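Local atomic coordinates of GTP pyrophosphokinase YjbM (Bacillus subtilis, PDB entry 5DEC), a protein that transfers pyrophosphate from ATP to GDP or GTP, making the alarmone (p)ppGpp as a homotetramer whose catalysis is highly cooperative. Residues V24-K28 and I80-R84; D43-I47 and C87-D92; W157-E161 and L180-S184. All blocks are in the same frame, centred on the assembly; numbering follows the deposited sequence.

Contact 1. Residues V24-K28 and I80-R84; sequences VEELK and IAGLR
Leu83 meets the helical segment 24-28 with both methyls of its fork. CD2 lies 3.6 Å from Lys28 CG, and it also comes within 4.1 Å of Leu27 CB. CD1 turns toward Val24, whose CG2 stands 4.2 Å from it. Leu83 thus touches Val24, Leu27 and Lys28 within one helical turn, and no hydrogen bond crosses between the segments. A second apolar touch is equally close: Val24 CG2 lies 3.6 Å from Ala81 CB. That branch lies beside the backbone N of Val24, while CG1 takes the place anti to it (chi1 170°). Lys28 contributes only the root of its chain. Beyond CG it leads away from the strand, bends at chi3 (62°), and brings NZ to 3.5 Å from Glu25 OE2, a salt bridge along the same helix, so CG packs against Leu83 while NZ is turned toward Glu25.

Further out, Val145 of strand 139-151 touches Leu27, Ala81 and Leu83, and Val54 and Val50 of strand 49-54 flank Val24 and Leu83 respectively. Main-chain bonds from Ala81 and Leu83 to Glu146, and from Gly82 to Arg53, tie strand 81-87 into the sheet on both of its sides. The local axes pass 9.1 Å apart with their directions only 21° from parallel, the geometry of a helix laid along a strand on one face of a mixed sheet. This is alpha/beta layer packing in the RelA/SpoT synthetase fold, of the nucleotidyltransferase clan, with the ATP-binding Arg84 next along the strand.

Contact 2. Residues D43-I47 and C87-D92; sequences DHSPI and CQFVDD
Asp92 OD2 is gripped by two N-H groups, one from each segment. His44 NE2 gives the straighter bond, 2.9 Å to Asp92 OD2 with an N-H...O angle of 173°; it meets the syn side of the carboxylate, tilted somewhat out of its plane, and the acceptor lies almost in the imidazole plane. From the opposite face, Phe89 N reaches Asp92 OD2 at 3.1 Å, standing well above the carboxylate plane. A water adds a weak third bond to OD2 and also joins Ser45 O to Gln88 N. With OD1 in a salt bridge to Arg198, the carboxylate is held at both oxygens, and this charge pairing would be expected to favour its ionised form.

With CG of His44 anti to the backbone N (chi1 171°), the ring reaches across toward 87-92. Its edge also receives Gln88 OE1, 3.0 Å from His44 CE1, with amide and ring planes nearly parallel. Phe89 directs its edge at the face of the imidazole in an offset edge-to-face pair, centroids 5.3 Å apart and planes at 65°. Beside this polar cluster, Pro46 packs on the same aspartate, its CB 4.0 Å from Asp92 OD1.

The Asp92 N to Phe89 O backbone bond closes the turn that leads from strand 81-87 into helix 90-102. Helix 174-202 brings Arg198 against His44 and Phe89, while Tyr38 of helix 11-38 and Ile95 and Met99 of helix 90-102 pack against Pro46. The loop between helix 11-38 and strand 49-54 is thereby held against this strand-to-helix turn.

Contact 3. Residues W157-E161 and L180-S184; sequences WATIE and LQRAS
Trp157 makes the tight part of this contact, its indole set against the backbone turn 180-184. NE1 donates to Leu180 O at 2.8 Å with an N-H...O angle of 163°, and the oxygen lies near the ring plane. Leu180 O already accepts the helical bond from Ser184 N; the two donors approach from opposite faces of the carbonyl plane, so the indole adds to the helix bond without replacing it. Ser184 CB sits over one indole face, 3.6 Å from the centroid of the five-membered ring, a CH-pi contact. On the other face lies Glu161 CB, one turn along from Trp157, so the ring is sandwiched between the helices. At the indole edge, Ala183 CB is 3.8 Å from Trp157 CD1. Leu180 packs on the same ring, CD1 3.6 Å from Trp157 NE1 and CG 3.8 Å from Trp157 CZ2. The indole projects toward helix 174-202 because its CG stands anti to the backbone N (chi1 -176°).

The looser part is limited to the ends of the leucine fork: CD1 is 4.1 Å from Ile160 CG2, while CD2 is 4.0 Å from Glu161 CG, the two side chains crossing at about a right angle. Exposed Arg182 points away from helix 152-167.

The carboxylate of Glu161 is engaged elsewhere, by Ser121 and Lys119, both product-binding residues like Glu161 itself. Local axes 10.5 Å apart and 168° between directions define an antiparallel helix pair. Helix 152-167 carries the product-binding residues Ala158 to His162, and the indole-to-carbonyl bond ties it to helix 174-202.

Contacts 1 and 2 follow one another where strand 81-87 gives way to helix 90-102: residues 80-84 pack against helix 11-38, and 87-92 receive the loop that follows that helix. Their centres are 20 Å apart, and their segments alternate. Contact 3 opens later, on the opposite side of the chain's centre from contact 1, 24 Å away between centres. Contact 1 lies between two kinds of site: Lys28 belongs to the allosteric alarmone site shared between subunits, whereas Gly82 lies about 5 Å from the side chain of Glu146, the inferred proton acceptor. Contact 3 holds product-binding residues. Contacts 2 and 3, 22 Å apart, both touch the third subunit: Phe89 meets its Ile160, Gln88 its Phe156.

Contact 1. Residues V24-K28 and I80-R84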
# COMPACT_ATOMS: atom_id res chain seq x y z
N VAL B 24 -4.86 3.69 13.95
CA VAL B 24 -5.11 4.41 12.69
C VAL B 24 -5.05 3.49 11.48
O VAL B 24 -5.94 3.53 10.62
CB VAL B 24 -4.12 5.59 12.54
CG1 VAL B 24 -4.18 6.19 11.13
CG2 VAL B 24 -4.43 6.64 13.59
N GLU B 25 -4.04 2.62 11.39
CA GLU B 25 -3.98 1.73 10.22
C GLU B 25 -5.16 0.74 10.16
O GLU B 25 -5.65 0.38 9.07
CB GLU B 25 -2.66 0.93 10.19
CG GLU B 25 -1.42 1.78 9.95
CD GLU B 25 -1.57 2.75 8.78
OE1 GLU B 25 -1.98 2.35 7.68
OE2 GLU B 25 -1.26 3.94 8.97
N GLU B 26 -5.59 0.26 11.32
CA GLU B 26 -6.72 -0.67 11.35
C GLU B 26 -8.00 0.03 10.93
O GLU B 26 -8.75 -0.48 10.12
CB GLU B 26 -6.87 -1.30 12.74
CG GLU B 26 -5.70 -2.26 13.06
CD GLU B 26 -5.86 -3.02 14.37
OE1 GLU B 26 -6.99 -3.07 14.92
OE2 GLU B 26 -4.84 -3.58 14.84
N LEU B 27 -8.22 1.23 11.46
CA LEU B 27 -9.41 1.99 11.12
C LEU B 27 -9.40 2.47 9.67
O LEU B 27 -10.45 2.58 9.06
CB LEU B 27 -9.56 3.17 12.08
CG LEU B 27 -10.13 2.78 13.44
CD1 LEU B 27 -9.95 3.94 14.42
CD2 LEU B 27 -11.60 2.40 13.32
N LYS B 28 -8.22 2.77 9.12
CA LYS B 28 -8.17 3.14 7.70
C LYS B 28 -8.69 2.03 6.80
O LYS B 28 -9.50 2.28 5.91
CB LYS B 28 -6.74 3.50 7.27
CG LYS B 28 -6.41 4.96 7.60
CD LYS B 28 -4.91 5.24 7.55
CE LYS B 28 -4.31 5.01 6.19
NZ LYS B 28 -2.88 5.42 6.23
N ILE B 80 -4.54 12.62 19.20
CA ILE B 80 -3.22 12.09 18.92
C ILE B 80 -3.33 11.22 17.68
O ILE B 80 -2.51 11.31 16.76
CB ILE B 80 -2.68 11.31 20.13
CG1 ILE B 80 -2.45 12.28 21.29
CG2 ILE B 80 -1.38 10.60 19.77
CD1 ILE B 80 -2.19 11.60 22.61
N ALA B 81 -4.37 10.39 17.65
CA ALA B 81 -4.71 9.63 16.45
C ALA B 81 -5.90 10.29 15.76
O ALA B 81 -6.88 10.65 16.43
CB ALA B 81 -5.03 8.20 16.81
N GLY B 82 -5.82 10.46 14.45
CA GLY B 82 -6.93 11.10 13.74
C GLY B 82 -7.19 10.50 12.37
O GLY B 82 -6.27 10.12 11.65
N LEU B 83 -8.47 10.43 11.99
CA LEU B 83 -8.81 10.07 10.62
C LEU B 83 -9.67 11.16 10.02
O LEU B 83 -10.32 11.93 10.73
CB LEU B 83 -9.53 8.73 10.52
CG LEU B 83 -8.55 7.55 10.55
CD1 LEU B 83 -8.32 7.11 11.99
CD2 LEU B 83 -9.01 6.42 9.67
N ARG B 84 -9.66 11.24 8.70
CA ARG B 84 -10.56 12.17 8.03
C ARG B 84 -11.28 11.43 6.95
O ARG B 84 -10.66 10.72 6.14
CB ARG B 84 -9.81 13.37 7.46
CG ARG B 84 -9.10 14.11 8.58
CD ARG B 84 -8.71 15.52 8.24
NE ARG B 84 -8.18 16.15 9.45
CZ ARG B 84 -7.27 17.11 9.47
NH1 ARG B 84 -6.80 17.61 8.33
NH2 ARG B 84 -6.86 17.61 10.63

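Contact 2. Residues D43-I47 and C87-D92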
# COMPACT_ATOMS: atom_id res chain seq x y z
N ASP B 43 -23.81 1.76 -6.58
CA ASP B 43 -24.50 3.04 -6.47
C ASP B 43 -23.52 4.14 -6.05
O ASP B 43 -22.33 4.07 -6.34
CB ASP B 43 -25.64 2.95 -5.44
CG ASP B 43 -25.14 2.57 -4.06
OD1 ASP B 43 -24.38 1.59 -3.95
OD2 ASP B 43 -25.49 3.28 -3.09
N HIS B 44 -24.04 5.16 -5.37
CA HIS B 44 -23.20 6.27 -4.92
C HIS B 44 -22.61 5.97 -3.55
O HIS B 44 -23.34 5.83 -2.57
CB HIS B 44 -23.99 7.58 -4.86
CG HIS B 44 -23.24 8.70 -4.19
ND1 HIS B 44 -22.13 9.28 -4.75
CD2 HIS B 44 -23.43 9.31 -3.00
CE1 HIS B 44 -21.67 10.22 -3.94
NE2 HIS B 44 -22.44 10.25 -2.87
N SER B 45 -21.29 5.91 -3.47
CA SER B 45 -20.65 5.74 -2.16
C SER B 45 -20.71 7.05 -1.37
O SER B 45 -20.45 8.12 -1.91
CB SER B 45 -19.20 5.29 -2.33
OG SER B 45 -18.53 5.35 -1.08
N PRO B 46 -21.09 6.98 -0.09
CA PRO B 46 -21.10 8.18 0.77
C PRO B 46 -19.69 8.62 1.19
O PRO B 46 -19.52 9.68 1.81
CB PRO B 46 -21.93 7.73 1.98
CG PRO B 46 -21.75 6.25 2.04
CD PRO B 46 -21.63 5.79 0.60
N ILE B 47 -18.69 7.82 0.85
CA ILE B 47 -17.30 8.15 1.14
C ILE B 47 -16.48 8.24 -0.14
O ILE B 47 -16.48 7.33 -0.96
CB ILE B 47 -16.65 7.12 2.08
CG1 ILE B 47 -17.32 7.17 3.46
CG2 ILE B 47 -15.15 7.33 2.17
CD1 ILE B 47 -16.74 6.17 4.44
N CYS B 87 -16.39 13.31 1.94
CA CYS B 87 -17.61 12.95 1.23
C CYS B 87 -17.90 13.92 0.09
O CYS B 87 -17.56 15.09 0.18
CB CYS B 87 -18.80 12.94 2.21
SG CYS B 87 -18.50 12.04 3.74
N GLN B 88 -18.57 13.44 -0.95
CA GLN B 88 -18.94 14.28 -2.09
C GLN B 88 -20.01 15.30 -1.75
O GLN B 88 -19.90 16.46 -2.12
CB GLN B 88 -19.43 13.38 -3.21
CG GLN B 88 -19.37 13.98 -4.57
CD GLN B 88 -19.39 12.89 -5.63
OE1 GLN B 88 -20.36 12.16 -5.74
NE2 GLN B 88 -18.30 12.77 -6.38
N PHE B 89 -21.05 14.86 -1.04
CA PHE B 89 -22.20 15.71 -0.74
C PHE B 89 -22.40 15.91 0.76
O PHE B 89 -22.08 15.03 1.57
CB PHE B 89 -23.49 15.12 -1.34
CG PHE B 89 -23.44 14.95 -2.83
CD1 PHE B 89 -23.67 16.04 -3.66
CD2 PHE B 89 -23.15 13.72 -3.39
CE1 PHE B 89 -23.62 15.88 -5.05
CE2 PHE B 89 -23.10 13.56 -4.78
CZ PHE B 89 -23.33 14.64 -5.61
N VAL B 90 -22.94 17.07 1.13
CA VAL B 90 -23.25 17.36 2.52
C VAL B 90 -24.13 16.27 3.15
O VAL B 90 -23.92 15.89 4.31
CB VAL B 90 -23.93 18.74 2.66
CG1 VAL B 90 -24.52 18.92 4.03
CG2 VAL B 90 -22.93 19.84 2.36
N ASP B 91 -25.09 15.74 2.39
CA ASP B 91 -26.00 14.72 2.94
C ASP B 91 -25.28 13.38 3.17
O ASP B 91 -25.74 12.54 3.95
CB ASP B 91 -27.21 14.52 2.03
CG ASP B 91 -28.46 14.14 2.81
OD1 ASP B 91 -28.60 12.97 3.21
OD2 ASP B 91 -29.30 15.04 3.04
N ASP B 92 -24.16 13.18 2.50
CA ASP B 92 -23.35 12.00 2.75
C ASP B 92 -22.83 11.97 4.17
O ASP B 92 -22.57 10.90 4.71
CB ASP B 92 -22.18 11.91 1.78
CG ASP B 92 -22.61 11.57 0.39
OD1 ASP B 92 -23.67 10.91 0.26
OD2 ASP B 92 -21.90 11.94 -0.58
O HOH W 1 -18.98 10.60 -1.43

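Contact 3. Residues W157-E161 and L180-S184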
# COMPACT_ATOMS: atom_id res chain seq x y z
N TRP B 157 -10.86 23.85 1.87
CA TRP B 157 -10.75 25.12 2.62
C TRP B 157 -9.97 24.95 3.92
O TRP B 157 -9.09 25.76 4.24
CB TRP B 157 -12.14 25.71 2.91
CG TRP B 157 -12.01 27.03 3.57
CD1 TRP B 157 -11.90 28.23 2.95
CD2 TRP B 157 -11.88 27.27 4.99
NE1 TRP B 157 -11.75 29.24 3.90
CE2 TRP B 157 -11.73 28.68 5.13
CE3 TRP B 157 -11.91 26.47 6.11
CZ2 TRP B 157 -11.60 29.26 6.40
CZ3 TRP B 157 -11.76 27.04 7.35
CH2 TRP B 157 -11.63 28.44 7.49
N ALA B 158 -10.28 23.91 4.69
CA ALA B 158 -9.61 23.71 5.98
C ALA B 158 -8.12 23.47 5.83
O ALA B 158 -7.31 23.86 6.69
CB ALA B 158 -10.25 22.55 6.75
N THR B 159 -7.74 22.80 4.74
CA THR B 159 -6.33 22.53 4.46
C THR B 159 -5.58 23.82 4.19
O THR B 159 -4.43 24.01 4.66
CB THR B 159 -6.19 21.55 3.27
OG1 THR B 159 -6.81 20.30 3.63
CG2 THR B 159 -4.72 21.32 2.91
N ILE B 160 -6.21 24.72 3.43
CA ILE B 160 -5.61 26.02 3.15
C ILE B 160 -5.50 26.85 4.42
O ILE B 160 -4.45 27.46 4.69
CB ILE B 160 -6.43 26.82 2.12
CG1 ILE B 160 -6.47 26.11 0.76
CG2 ILE B 160 -5.85 28.22 1.95
CD1 ILE B 160 -5.11 25.91 0.15
N GLU B 161 -6.57 26.88 5.21
CA GLU B 161 -6.52 27.62 6.47
C GLU B 161 -5.41 27.10 7.39
O GLU B 161 -4.73 27.88 8.08
CB GLU B 161 -7.85 27.55 7.21
CG GLU B 161 -7.72 28.20 8.59
CD GLU B 161 -8.88 27.91 9.50
OE1 GLU B 161 -9.62 28.86 9.85
OE2 GLU B 161 -9.06 26.73 9.86
N LEU B 180 -9.75 34.62 2.97
CA LEU B 180 -9.95 33.26 3.47
C LEU B 180 -11.39 33.06 3.89
O LEU B 180 -11.98 32.02 3.65
CB LEU B 180 -9.02 33.00 4.66
CG LEU B 180 -8.86 31.57 5.14
CD1 LEU B 180 -8.43 30.67 4.02
CD2 LEU B 180 -7.88 31.54 6.33
N GLN B 181 -11.95 34.10 4.52
CA GLN B 181 -13.35 34.06 4.90
C GLN B 181 -14.24 34.04 3.65
O GLN B 181 -15.23 33.30 3.61
CB GLN B 181 -13.70 35.25 5.82
CG GLN B 181 -15.18 35.53 5.96
CD GLN B 181 -15.93 34.46 6.73
OE1 GLN B 181 -15.37 33.80 7.60
NE2 GLN B 181 -17.21 34.28 6.42
N ARG B 182 -13.89 34.81 2.62
CA ARG B 182 -14.66 34.73 1.37
C ARG B 182 -14.58 33.35 0.74
O ARG B 182 -15.56 32.86 0.15
CB ARG B 182 -14.22 35.74 0.31
CG ARG B 182 -14.55 37.20 0.55
CD ARG B 182 -14.61 37.91 -0.83
NE ARG B 182 -15.57 39.01 -0.72
CZ ARG B 182 -16.73 39.11 -1.36
NH1 ARG B 182 -17.15 38.21 -2.26
NH2 ARG B 182 -17.46 40.18 -1.11
N ALA B 183 -13.40 32.74 0.82
CA ALA B 183 -13.23 31.41 0.24
C ALA B 183 -14.12 30.40 0.97
O ALA B 183 -14.66 29.48 0.34
CB ALA B 183 -11.75 30.96 0.27
N SER B 184 -14.27 30.56 2.29
CA SER B 184 -15.12 29.62 3.03
C SER B 184 -16.58 29.73 2.60
O SER B 184 -17.29 28.73 2.52
CB SER B 184 -15.01 29.82 4.55
OG SER B 184 -15.82 30.87 5.03